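Local coordinates for aminotransferase (Psychrobacter arcticus 273-4, PDB 3IF2), which probably transfers amino groups between amino acids and keto acids, perhaps valine and pyruvate, using pyridoxal 5'-phosphate as its cofactor, at residues L53-A58 and A316-A321; E184-Y189 and L347-L352; V191-L196 and A232-R237; E384-K387 and L392-P395. All coordinates share one frame; numbering follows the deposited sequence.

Contact 1 of 4, residues L53-A58 and A316-A321; sequences LETYKA and ATPLVA
T55 is the one residue of 53-58 that meets 316-321, and it does so with both branches of its side chain, a small example of how a threonine can serve two neighbours when helices pack. The apolar contact belongs to its methyl group. CG2 stands anti to the backbone N and reaches across to P318, where T55 CG2 lies 3.9 Å from P318 CG on the proline ring. P318 also marks a kink in helix 311-321, because its N has no hydrogen to give to the preceding turn.

The second contact is van der Waals in kind, although one partner is polar. Methyl CD2 of L319 comes within 3.5 Å of T55 OG1, and the end of the leucine leans closer to helix 46-60 than its first bond would suggest. The same leucine also packs on L51 and F52, earlier in helix 46-60.

No hydrogen bond joins the two segments; T55 OG1 bonds to L51 O one turn earlier, and T317 OG1 likewise to A313 O. At the border, E54 makes a salt bridge to R324, while Y56 stacks on Y56 of the second subunit. The contact thus joins helix 46-60, at the dimer interface, to helix 311-321, away from the cofactor site.

With its hydroxyl already bonded to L51, T55 can be buried against hydrocarbon at little polar cost, and the two segments meet through van der Waals packing.

Contact 2 of 4, residues E184-Y189 and L347-L352; sequences EGFFKY and LLKQAL
K349 NZ is gripped by two groups at the end of its chain: it donates to E184 O at 3.0 Å and to a water that lies 2.6 Å from K349 NZ. That water in turn gives a hydrogen to G185 O at 2.8 Å, so two successive carbonyls of the strand segment hold one ammonium, the first directly and the second through solvent. The direct bond lies in the carbonyl plane, with an angle of 151° at the oxygen of E184. A bend at the last torsion of the lysine (chi4 -63°) turns NZ to the carbonyls after a run that is extended through chi2 and chi3. G185, where the chain turns a corner, brings no side chain here, and its CA sits 4.2 Å from K349 NZ.

The aliphatic part of the lysine is used as well. Its CE approaches the F186 ring obliquely, K349 CE to F186 CE1 being 3.8 Å, and F186 also meets H180.

Strand 183-190 runs between strands 174-180 and 357-360 of a six-stranded mixed sheet, while K349 lies in the last turn of helix 324-351. One residue back, L348 packs on L357, L368 and L370 of the sheet and on I430 of helix 423-441.

Contact 3 of 4, residues V191-L196 and A232-R237; sequences VDFEAL and AEIAKR
Three first torsions bring F193, L196 and I234 together. L196 holds CG anti to its backbone N (chi1 -179°), whereas in F193 and I234 the first branch, CG or CG1, stands anti to the carbonyl carbon. I234 then continues straight through chi2 (173°), which carries its CD1 methyl outward from helix 225-237 to a point shared by both partners. L196 CD2 is the nearer, at 3.7 Å from I234 CD1. The other partner is aromatic: F193 CD1 lies 4.0 Å from I234 CD1, and the methyl meets the ring at its edge, near the ring plane.

A face of that ring is taken by V191, whose CG1 sits over the centre, 3.5 Å above the plane of F193. F193 also stacks on the ring of H230, so the phenyl group is fixed by several neighbours besides I234. Just before it, D192 occupies the N-cap of the short helix. The capping bond, D192 OD1 accepting from A195 N, is straight but weak at 3.4 Å.

Polar links flank this apolar meeting, with R237 forming a salt bridge to E197 and E227 accepting from V191 N. Helix 225-237 is the connection of a beta-alpha-beta crossover between the adjacent parallel strands 207-213 and 242-245. Helix 193-197 follows soon after strand 183-190 in the chain and packs on helix 225-237, with L202 of helix 200-203 touching both L196 and I234.

Contact 4 of 4, residues E384-K387 and L392-P395; sequences ERLK and LIVP
L386 and K387 are the two helix residues that meet 392-395, and E384, three residues before K387, is bonded to it. Its carboxylate forms a salt bridge, E384 OE1 to K387 NZ at 3.0 Å, in which the nitrogen stands 37° out of the carboxylate plane. Next in line for the contact comes L386, facing the returning chain, with its CD1 methyl placed 3.6 Å from I393 CG1. The isoleucine contributes from a crowded position, since CG1 lies between the backbone N and the carbonyl carbon (chi1 57°).

The arrangement is a helix that doubles back into beta structure: after helix 379-388, strand 391-392 runs parallel to 35-36, and strand 394-395 then joins the edge of the six-stranded mixed sheet. I393 sits at the joint between them, touching L37 and I415 as well as Y383 of the helix.

K387 ends the walk. Its chain starts anti to the backbone N, then folds over at its last two torsions toward E384, leaving its inner part to the contact: K387 CA is 4.2 Å from L392 CD1. A long, weak ion pair links K387 NZ to D23 on helix 16-29, the helix on which L392 packs through A27.

Overall arrangement
Contacts 2 and 4 both reach the six-stranded mixed sheet, yet their centres are 19 Å apart and their nearest atoms about 9 Å. Contact 3 adjoins contact 2 in sequence, strand 183-190 leading into helix 193-197, but their centres lie 31 Å from each other. Contact 1 is remote from all three, at 39 to 41 Å between centres, and lies across the chain's centre from contact 3; helix 311-321 nevertheless leads on to helix 324-351, which carries part of contact 2. Contact 4 does not touch the cofactor site: the side chain of I393 is about 12 Å from that of N217, a residue that binds pyridoxal 5'-phosphate.

Contact 1 of 4, residues L53-A58 and A316-A321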
loop_
_atom_site.group_PDB
_atom_site.type_symbol
_atom_site.label_atom_id
_atom_site.label_comp_id
_atom_site.label_asym_id
_atom_site.label_seq_id
_atom_site.Cartn_x
_atom_site.Cartn_y
_atom_site.Cartn_z
ATOM N N LEU A 53 3.470 11.668 21.092
ATOM C CA LEU A 53 4.033 13.009 20.835
ATOM C C LEU A 53 5.462 13.119 21.332
ATOM O O LEU A 53 6.314 13.668 20.644
ATOM C CB LEU A 53 3.172 14.131 21.458
ATOM C CG LEU A 53 3.495 15.573 21.066
ATOM C CD1 LEU A 53 3.718 15.732 19.535
ATOM C CD2 LEU A 53 2.426 16.506 21.585
ATOM N N GLU A 54 5.717 12.565 22.516
ATOM C CA GLU A 54 7.071 12.500 23.098
ATOM C C GLU A 54 8.029 11.742 22.181
ATOM O O GLU A 54 9.135 12.208 21.916
ATOM C CB GLU A 54 7.022 11.850 24.490
ATOM C CG GLU A 54 8.354 11.417 25.120
ATOM C CD GLU A 54 8.108 10.678 26.415
ATOM O OE1 GLU A 54 7.581 11.312 27.357
ATOM O OE2 GLU A 54 8.418 9.468 26.485
ATOM N N THR A 55 7.601 10.572 21.730
ATOM C CA THR A 55 8.430 9.751 20.836
ATOM C C THR A 55 8.743 10.515 19.528
ATOM O O THR A 55 9.896 10.585 19.125
ATOM C CB THR A 55 7.785 8.386 20.544
ATOM O OG1 THR A 55 7.431 7.752 21.783
ATOM C CG2 THR A 55 8.733 7.506 19.789
ATOM N N TYR A 56 7.704 11.112 18.938
ATOM C CA TYR A 56 7.788 11.929 17.720
ATOM C C TYR A 56 8.827 13.039 17.824
ATOM O O TYR A 56 9.621 13.233 16.900
ATOM C CB TYR A 56 6.424 12.561 17.460
ATOM C CG TYR A 56 6.291 13.434 16.237
ATOM C CD1 TYR A 56 5.910 12.883 15.022
ATOM C CD2 TYR A 56 6.481 14.804 16.307
ATOM C CE1 TYR A 56 5.767 13.667 13.889
ATOM C CE2 TYR A 56 6.343 15.617 15.176
ATOM C CZ TYR A 56 5.979 15.046 13.961
ATOM O OH TYR A 56 5.801 15.828 12.846
ATOM N N LYS A 57 8.788 13.775 18.936
ATOM C CA LYS A 57 9.741 14.843 19.187
ATOM C C LYS A 57 11.153 14.267 19.307
ATOM O O LYS A 57 12.076 14.774 18.640
ATOM C CB LYS A 57 9.378 15.638 20.444
ATOM C CG LYS A 57 8.137 16.488 20.330
ATOM C CD LYS A 57 7.768 17.105 21.664
ATOM C CE LYS A 57 6.623 18.140 21.529
ATOM N NZ LYS A 57 6.984 19.412 20.772
ATOM N N ALA A 58 11.307 13.204 20.108
ATOM C CA ALA A 58 12.609 12.563 20.318
ATOM C C ALA A 58 13.252 12.145 18.990
ATOM O O ALA A 58 14.434 12.423 18.789
ATOM C CB ALA A 58 12.526 11.380 21.279
ATOM N N ALA A 316 7.135 3.276 16.525
ATOM C CA ALA A 316 6.964 2.065 17.330
ATOM C C ALA A 316 8.239 1.357 17.740
ATOM O O ALA A 316 8.243 0.690 18.786
ATOM C CB ALA A 316 6.023 1.095 16.625
ATOM N N THR A 317 9.307 1.514 16.950
ATOM C CA THR A 317 10.603 0.838 17.207
ATOM C C THR A 317 11.121 1.001 18.654
ATOM O O THR A 317 11.329 -0.008 19.309
ATOM C CB THR A 317 11.676 1.211 16.131
ATOM O OG1 THR A 317 11.254 0.699 14.862
ATOM C CG2 THR A 317 13.064 0.657 16.461
ATOM N N PRO A 318 11.285 2.253 19.157
ATOM C CA PRO A 318 11.749 2.415 20.529
ATOM C C PRO A 318 10.768 1.924 21.592
ATOM O O PRO A 318 11.218 1.452 22.629
ATOM C CB PRO A 318 12.003 3.933 20.655
ATOM C CG PRO A 318 11.197 4.548 19.585
ATOM C CD PRO A 318 11.263 3.553 18.462
ATOM N N LEU A 319 9.466 2.025 21.333
ATOM C CA LEU A 319 8.436 1.553 22.274
ATOM C C LEU A 319 8.391 0.002 22.340
ATOM O O LEU A 319 7.907 -0.560 23.341
ATOM C CB LEU A 319 7.045 2.144 21.944
ATOM C CG LEU A 319 6.918 3.673 21.764
ATOM C CD1 LEU A 319 5.498 4.083 21.413
ATOM C CD2 LEU A 319 7.376 4.435 22.982
ATOM N N VAL A 320 8.856 -0.679 21.277
ATOM C CA VAL A 320 8.980 -2.163 21.255
ATOM C C VAL A 320 10.265 -2.537 22.016
ATOM O O VAL A 320 10.234 -3.409 22.904
ATOM C CB VAL A 320 8.994 -2.739 19.791
ATOM C CG1 VAL A 320 9.404 -4.193 19.764
ATOM C CG2 VAL A 320 7.662 -2.549 19.131
ATOM N N ALA A 321 11.371 -1.854 21.690
ATOM C CA ALA A 321 12.682 -2.059 22.345
ATOM C C ALA A 321 12.628 -2.029 23.864
ATOM O O ALA A 321 13.268 -2.864 24.516
ATOM C CB ALA A 321 13.724 -1.046 21.853
#

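Contact 2 of 4, residues E184-Y189 and L347-L352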
loop_
_atom_site.group_PDB
_atom_site.type_symbol
_atom_site.label_atom_id
_atom_site.label_comp_id
_atom_site.label_asym_id
_atom_site.label_seq_id
_atom_site.Cartn_x
_atom_site.Cartn_y
_atom_site.Cartn_z
ATOM N N GLU A 184 -27.779 -11.719 32.717
ATOM C CA GLU A 184 -28.184 -12.509 31.568
ATOM C C GLU A 184 -28.554 -11.532 30.451
ATOM O O GLU A 184 -28.483 -10.289 30.620
ATOM C CB GLU A 184 -29.299 -13.480 31.969
ATOM C CG GLU A 184 -28.833 -14.338 33.151
ATOM C CD GLU A 184 -29.736 -15.487 33.488
ATOM O OE1 GLU A 184 -30.978 -15.298 33.554
ATOM O OE2 GLU A 184 -29.177 -16.581 33.732
ATOM N N GLY A 185 -28.920 -12.098 29.307
ATOM C CA GLY A 185 -29.167 -11.330 28.093
ATOM C C GLY A 185 -27.886 -11.210 27.285
ATOM O O GLY A 185 -27.710 -10.228 26.576
ATOM N N PHE A 186 -27.001 -12.212 27.408
ATOM C CA PHE A 186 -25.745 -12.307 26.661
ATOM C C PHE A 186 -25.588 -13.669 25.996
ATOM O O PHE A 186 -26.261 -14.626 26.355
ATOM C CB PHE A 186 -24.509 -12.043 27.541
ATOM C CG PHE A 186 -24.483 -10.684 28.174
ATOM C CD1 PHE A 186 -25.103 -10.466 29.415
ATOM C CD2 PHE A 186 -23.824 -9.616 27.553
ATOM C CE1 PHE A 186 -25.079 -9.188 30.028
ATOM C CE2 PHE A 186 -23.794 -8.327 28.159
ATOM C CZ PHE A 186 -24.420 -8.120 29.398
ATOM N N PHE A 187 -24.682 -13.730 25.023
ATOM C CA PHE A 187 -24.397 -14.957 24.274
ATOM C C PHE A 187 -22.976 -14.978 23.713
ATOM O O PHE A 187 -22.299 -13.951 23.673
ATOM C CB PHE A 187 -25.432 -15.160 23.162
ATOM C CG PHE A 187 -25.391 -14.119 22.055
ATOM C CD1 PHE A 187 -25.919 -12.848 22.249
ATOM C CD2 PHE A 187 -24.896 -14.443 20.796
ATOM C CE1 PHE A 187 -25.910 -11.892 21.227
ATOM C CE2 PHE A 187 -24.889 -13.496 19.754
ATOM C CZ PHE A 187 -25.384 -12.218 19.978
ATOM N N LYS A 188 -22.536 -16.172 23.323
ATOM C CA LYS A 188 -21.215 -16.389 22.759
ATOM C C LYS A 188 -21.322 -17.346 21.588
ATOM O O LYS A 188 -21.863 -18.451 21.733
ATOM C CB LYS A 188 -20.270 -17.007 23.810
ATOM C CG LYS A 188 -18.734 -16.925 23.455
ATOM C CD LYS A 188 -17.884 -17.974 24.200
ATOM C CE LYS A 188 -16.365 -17.770 24.104
ATOM N NZ LYS A 188 -15.793 -17.419 22.754
ATOM N N TYR A 189 -20.804 -16.918 20.437
ATOM C CA TYR A 189 -20.705 -17.764 19.254
ATOM C C TYR A 189 -19.604 -18.795 19.529
ATOM O O TYR A 189 -18.597 -18.450 20.176
ATOM C CB TYR A 189 -20.328 -16.956 17.998
ATOM C CG TYR A 189 -21.372 -15.979 17.505
ATOM C CD1 TYR A 189 -22.635 -16.421 17.110
ATOM C CD2 TYR A 189 -21.075 -14.617 17.335
ATOM C CE1 TYR A 189 -23.602 -15.528 16.615
ATOM C CE2 TYR A 189 -22.043 -13.713 16.845
ATOM C CZ TYR A 189 -23.294 -14.190 16.480
ATOM O OH TYR A 189 -24.228 -13.313 16.010
ATOM N N LEU A 347 -26.245 1.462 29.460
ATOM C CA LEU A 347 -27.168 2.277 28.654
ATOM C C LEU A 347 -28.127 1.446 27.792
ATOM O O LEU A 347 -29.311 1.779 27.719
ATOM C CB LEU A 347 -26.411 3.286 27.787
ATOM C CG LEU A 347 -25.566 4.360 28.482
ATOM C CD1 LEU A 347 -24.769 5.102 27.387
ATOM C CD2 LEU A 347 -26.371 5.316 29.361
ATOM N N LEU A 348 -27.631 0.365 27.187
ATOM C CA LEU A 348 -28.471 -0.534 26.362
ATOM C C LEU A 348 -29.525 -1.232 27.222
ATOM O O LEU A 348 -30.677 -1.334 26.807
ATOM C CB LEU A 348 -27.643 -1.558 25.548
ATOM C CG LEU A 348 -26.838 -1.017 24.362
ATOM C CD1 LEU A 348 -25.891 -2.058 23.851
ATOM C CD2 LEU A 348 -27.737 -0.563 23.238
ATOM N N LYS A 349 -29.134 -1.674 28.419
ATOM C CA LYS A 349 -30.076 -2.280 29.375
ATOM C C LYS A 349 -31.117 -1.302 29.938
ATOM O O LYS A 349 -32.168 -1.746 30.339
ATOM C CB LYS A 349 -29.358 -3.064 30.490
ATOM C CG LYS A 349 -28.718 -4.361 29.954
ATOM C CD LYS A 349 -28.331 -5.356 31.044
ATOM C CE LYS A 349 -28.006 -6.751 30.451
ATOM N NZ LYS A 349 -29.152 -7.451 29.745
ATOM N N GLN A 350 -30.845 0.004 29.967
ATOM C CA GLN A 350 -31.869 1.000 30.376
ATOM C C GLN A 350 -32.867 1.233 29.249
ATOM O O GLN A 350 -34.044 1.412 29.514
ATOM C CB GLN A 350 -31.260 2.340 30.772
ATOM C CG GLN A 350 -30.523 2.284 32.074
ATOM C CD GLN A 350 -29.616 3.495 32.338
ATOM O OE1 GLN A 350 -29.369 4.340 31.459
ATOM N NE2 GLN A 350 -29.091 3.559 33.557
ATOM N N ALA A 351 -32.378 1.273 28.007
ATOM C CA ALA A 351 -33.217 1.484 26.813
ATOM C C ALA A 351 -34.100 0.247 26.500
ATOM O O ALA A 351 -35.325 0.327 26.496
ATOM C CB ALA A 351 -32.331 1.839 25.610
ATOM N N LEU A 352 -33.444 -0.885 26.278
ATOM C CA LEU A 352 -34.071 -2.173 25.956
ATOM C C LEU A 352 -33.894 -2.981 27.248
ATOM O O LEU A 352 -33.951 -2.366 28.306
ATOM C CB LEU A 352 -33.369 -2.746 24.728
ATOM C CG LEU A 352 -33.327 -1.719 23.566
ATOM C CD1 LEU A 352 -32.331 -2.102 22.471
ATOM C CD2 LEU A 352 -34.749 -1.467 23.011
HETATM O O HOH W 1 -29.307 -7.971 27.169
#

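Contact 3 of 4, residues V191-L196 and A232-R237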
loop_
_atom_site.group_PDB
_atom_site.type_symbol
_atom_site.label_atom_id
_atom_site.label_comp_id
_atom_site.label_asym_id
_atom_site.label_seq_id
_atom_site.Cartn_x
_atom_site.Cartn_y
_atom_site.Cartn_z
ATOM N N VAL A 191 -17.467 -22.446 17.687
ATOM C CA VAL A 191 -17.136 -23.173 16.464
ATOM C C VAL A 191 -17.875 -24.517 16.375
ATOM O O VAL A 191 -17.825 -25.326 17.307
ATOM C CB VAL A 191 -15.598 -23.397 16.288
ATOM C CG1 VAL A 191 -15.310 -24.164 14.997
ATOM C CG2 VAL A 191 -14.858 -22.066 16.269
ATOM N N ASP A 192 -18.560 -24.714 15.244
ATOM C CA ASP A 192 -19.282 -25.944 14.935
ATOM C C ASP A 192 -18.272 -26.847 14.226
ATOM O O ASP A 192 -18.140 -26.800 12.999
ATOM C CB ASP A 192 -20.515 -25.632 14.071
ATOM C CG ASP A 192 -21.347 -26.869 13.713
ATOM O OD1 ASP A 192 -21.086 -27.994 14.210
ATOM O OD2 ASP A 192 -22.296 -26.683 12.924
ATOM N N PHE A 193 -17.545 -27.638 15.017
ATOM C CA PHE A 193 -16.533 -28.568 14.495
ATOM C C PHE A 193 -17.125 -29.738 13.704
ATOM O O PHE A 193 -16.441 -30.262 12.834
ATOM C CB PHE A 193 -15.558 -29.055 15.589
ATOM C CG PHE A 193 -14.588 -27.975 16.069
ATOM C CD1 PHE A 193 -13.500 -27.580 15.266
ATOM C CD2 PHE A 193 -14.756 -27.353 17.320
ATOM C CE1 PHE A 193 -12.616 -26.588 15.693
ATOM C CE2 PHE A 193 -13.870 -26.364 17.760
ATOM C CZ PHE A 193 -12.803 -25.974 16.940
ATOM N N GLU A 194 -18.371 -30.140 13.996
ATOM C CA GLU A 194 -19.078 -31.203 13.228
ATOM C C GLU A 194 -19.177 -30.756 11.759
ATOM O O GLU A 194 -18.702 -31.457 10.863
ATOM C CB GLU A 194 -20.481 -31.507 13.829
ATOM C CG GLU A 194 -21.262 -32.636 13.159
ATOM N N ALA A 195 -19.725 -29.555 11.552
ATOM C CA ALA A 195 -19.900 -28.955 10.222
ATOM C C ALA A 195 -18.585 -28.676 9.485
ATOM O O ALA A 195 -18.464 -28.986 8.298
ATOM C CB ALA A 195 -20.693 -27.671 10.332
ATOM N N LEU A 196 -17.612 -28.105 10.195
ATOM C CA LEU A 196 -16.306 -27.736 9.614
ATOM C C LEU A 196 -15.467 -28.941 9.186
ATOM O O LEU A 196 -14.973 -29.001 8.051
ATOM C CB LEU A 196 -15.508 -26.864 10.612
ATOM C CG LEU A 196 -14.120 -26.300 10.272
ATOM C CD1 LEU A 196 -13.774 -25.150 11.230
ATOM C CD2 LEU A 196 -12.980 -27.325 10.263
ATOM N N ALA A 232 -5.596 -25.513 14.822
ATOM C CA ALA A 232 -4.183 -25.774 14.499
ATOM C C ALA A 232 -3.948 -27.249 14.073
ATOM O O ALA A 232 -3.163 -27.486 13.157
ATOM C CB ALA A 232 -3.273 -25.396 15.669
ATOM N N GLU A 233 -4.618 -28.220 14.718
ATOM C CA GLU A 233 -4.513 -29.658 14.326
ATOM C C GLU A 233 -5.123 -29.871 12.950
ATOM O O GLU A 233 -4.483 -30.450 12.074
ATOM C CB GLU A 233 -5.258 -30.613 15.274
ATOM C CG GLU A 233 -4.721 -30.775 16.688
ATOM C CD GLU A 233 -5.555 -31.800 17.497
ATOM O OE1 GLU A 233 -6.817 -31.681 17.542
ATOM O OE2 GLU A 233 -4.941 -32.728 18.089
ATOM N N ILE A 234 -6.362 -29.397 12.781
ATOM C CA ILE A 234 -7.091 -29.503 11.505
ATOM C C ILE A 234 -6.242 -28.911 10.392
ATOM O O ILE A 234 -6.029 -29.565 9.377
ATOM C CB ILE A 234 -8.495 -28.827 11.538
ATOM C CG1 ILE A 234 -9.421 -29.534 12.522
ATOM C CG2 ILE A 234 -9.164 -28.884 10.176
ATOM C CD1 ILE A 234 -10.727 -28.834 12.710
ATOM N N ALA A 235 -5.709 -27.711 10.614
ATOM C CA ALA A 235 -4.824 -27.059 9.621
ATOM C C ALA A 235 -3.600 -27.910 9.289
ATOM O O ALA A 235 -3.302 -28.105 8.112
ATOM C CB ALA A 235 -4.385 -25.668 10.074
ATOM N N LYS A 236 -2.926 -28.445 10.309
ATOM C CA LYS A 236 -1.719 -29.270 10.090
ATOM C C LYS A 236 -2.037 -30.544 9.288
ATOM O O LYS A 236 -1.260 -30.923 8.415
ATOM C CB LYS A 236 -1.027 -29.647 11.412
ATOM C CG LYS A 236 0.396 -30.215 11.235
ATOM C CD LYS A 236 0.889 -30.989 12.469
ATOM C CE LYS A 236 2.269 -31.632 12.197
ATOM N NZ LYS A 236 2.765 -32.446 13.342
ATOM N N ARG A 237 -3.178 -31.172 9.589
ATOM C CA ARG A 237 -3.627 -32.403 8.924
ATOM C C ARG A 237 -3.766 -32.220 7.427
ATOM O O ARG A 237 -3.266 -33.057 6.666
ATOM C CB ARG A 237 -4.966 -32.874 9.498
ATOM C CG ARG A 237 -5.458 -34.284 9.063
ATOM C CD ARG A 237 -6.855 -34.540 9.640
ATOM N NE ARG A 237 -6.859 -34.278 11.093
ATOM C CZ ARG A 237 -7.908 -33.910 11.848
ATOM N NH1 ARG A 237 -9.140 -33.737 11.338
ATOM N NH2 ARG A 237 -7.712 -33.688 13.155
#

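Contact 4 of 4, residues E384-K387 and L392-P395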
loop_
_atom_site.group_PDB
_atom_site.type_symbol
_atom_site.label_atom_id
_atom_site.label_comp_id
_atom_site.label_asym_id
_atom_site.label_seq_id
_atom_site.Cartn_x
_atom_site.Cartn_y
_atom_site.Cartn_z
ATOM N N GLU A 384 -31.288 1.944 7.844
ATOM C CA GLU A 384 -31.844 3.042 7.028
ATOM C C GLU A 384 -32.670 4.004 7.872
ATOM O O GLU A 384 -32.573 5.216 7.697
ATOM C CB GLU A 384 -32.706 2.511 5.860
ATOM C CG GLU A 384 -31.955 1.684 4.798
ATOM C CD GLU A 384 -30.948 2.467 3.942
ATOM O OE1 GLU A 384 -31.116 3.698 3.774
ATOM O OE2 GLU A 384 -29.996 1.831 3.415
ATOM N N ARG A 385 -33.478 3.459 8.777
ATOM C CA ARG A 385 -34.330 4.277 9.661
ATOM C C ARG A 385 -33.520 5.111 10.640
ATOM O O ARG A 385 -33.826 6.289 10.842
ATOM C CB ARG A 385 -35.329 3.412 10.419
ATOM C CG ARG A 385 -36.420 2.856 9.524
ATOM C CD ARG A 385 -37.115 1.701 10.199
ATOM N NE ARG A 385 -38.000 1.005 9.265
ATOM C CZ ARG A 385 -39.332 0.910 9.331
ATOM N NH1 ARG A 385 -40.047 1.421 10.345
ATOM N NH2 ARG A 385 -39.955 0.228 8.370
ATOM N N LEU A 386 -32.503 4.490 11.242
ATOM C CA LEU A 386 -31.572 5.181 12.150
ATOM C C LEU A 386 -30.771 6.258 11.392
ATOM O O LEU A 386 -30.606 7.369 11.912
ATOM C CB LEU A 386 -30.631 4.188 12.848
ATOM C CG LEU A 386 -31.246 3.140 13.774
ATOM C CD1 LEU A 386 -30.220 2.081 14.135
ATOM C CD2 LEU A 386 -31.827 3.787 15.016
ATOM N N LYS A 387 -30.309 5.939 10.171
ATOM C CA LYS A 387 -29.548 6.896 9.320
ATOM C C LYS A 387 -30.346 8.174 9.029
ATOM O O LYS A 387 -29.773 9.273 9.066
ATOM C CB LYS A 387 -29.065 6.237 8.010
ATOM C CG LYS A 387 -28.301 7.160 7.017
ATOM C CD LYS A 387 -27.478 6.381 5.959
ATOM C CE LYS A 387 -28.332 5.416 5.117
ATOM N NZ LYS A 387 -29.357 6.058 4.237
ATOM N N LEU A 392 -25.781 6.384 13.066
ATOM C CA LEU A 392 -25.197 5.409 12.148
ATOM C C LEU A 392 -24.581 4.225 12.866
ATOM O O LEU A 392 -23.720 4.411 13.699
ATOM C CB LEU A 392 -24.162 6.070 11.232
ATOM C CG LEU A 392 -24.743 6.788 9.997
ATOM C CD1 LEU A 392 -25.620 7.983 10.359
ATOM C CD2 LEU A 392 -23.614 7.233 9.066
ATOM N N ILE A 393 -25.047 3.022 12.532
ATOM C CA ILE A 393 -24.507 1.754 13.025
ATOM C C ILE A 393 -24.211 0.914 11.772
ATOM O O ILE A 393 -24.364 1.416 10.672
ATOM C CB ILE A 393 -25.472 1.089 14.065
ATOM C CG1 ILE A 393 -26.892 0.831 13.523
ATOM C CG2 ILE A 393 -25.607 1.999 15.289
ATOM C CD1 ILE A 393 -27.022 -0.249 12.477
ATOM N N VAL A 394 -23.757 -0.328 11.917
ATOM C CA VAL A 394 -23.522 -1.214 10.761
ATOM C C VAL A 394 -24.463 -2.444 10.860
ATOM O O VAL A 394 -24.496 -3.107 11.906
ATOM C CB VAL A 394 -22.053 -1.648 10.644
ATOM C CG1 VAL A 394 -21.805 -2.329 9.296
ATOM C CG2 VAL A 394 -21.126 -0.435 10.756
ATOM N N PRO A 395 -25.235 -2.746 9.781
ATOM C CA PRO A 395 -26.133 -3.921 9.821
ATOM C C PRO A 395 -25.351 -5.233 9.664
ATOM O O PRO A 395 -24.290 -5.258 9.026
ATOM C CB PRO A 395 -27.086 -3.681 8.648
ATOM C CG PRO A 395 -26.281 -2.957 7.654
ATOM C CD PRO A 395 -25.240 -2.129 8.434
#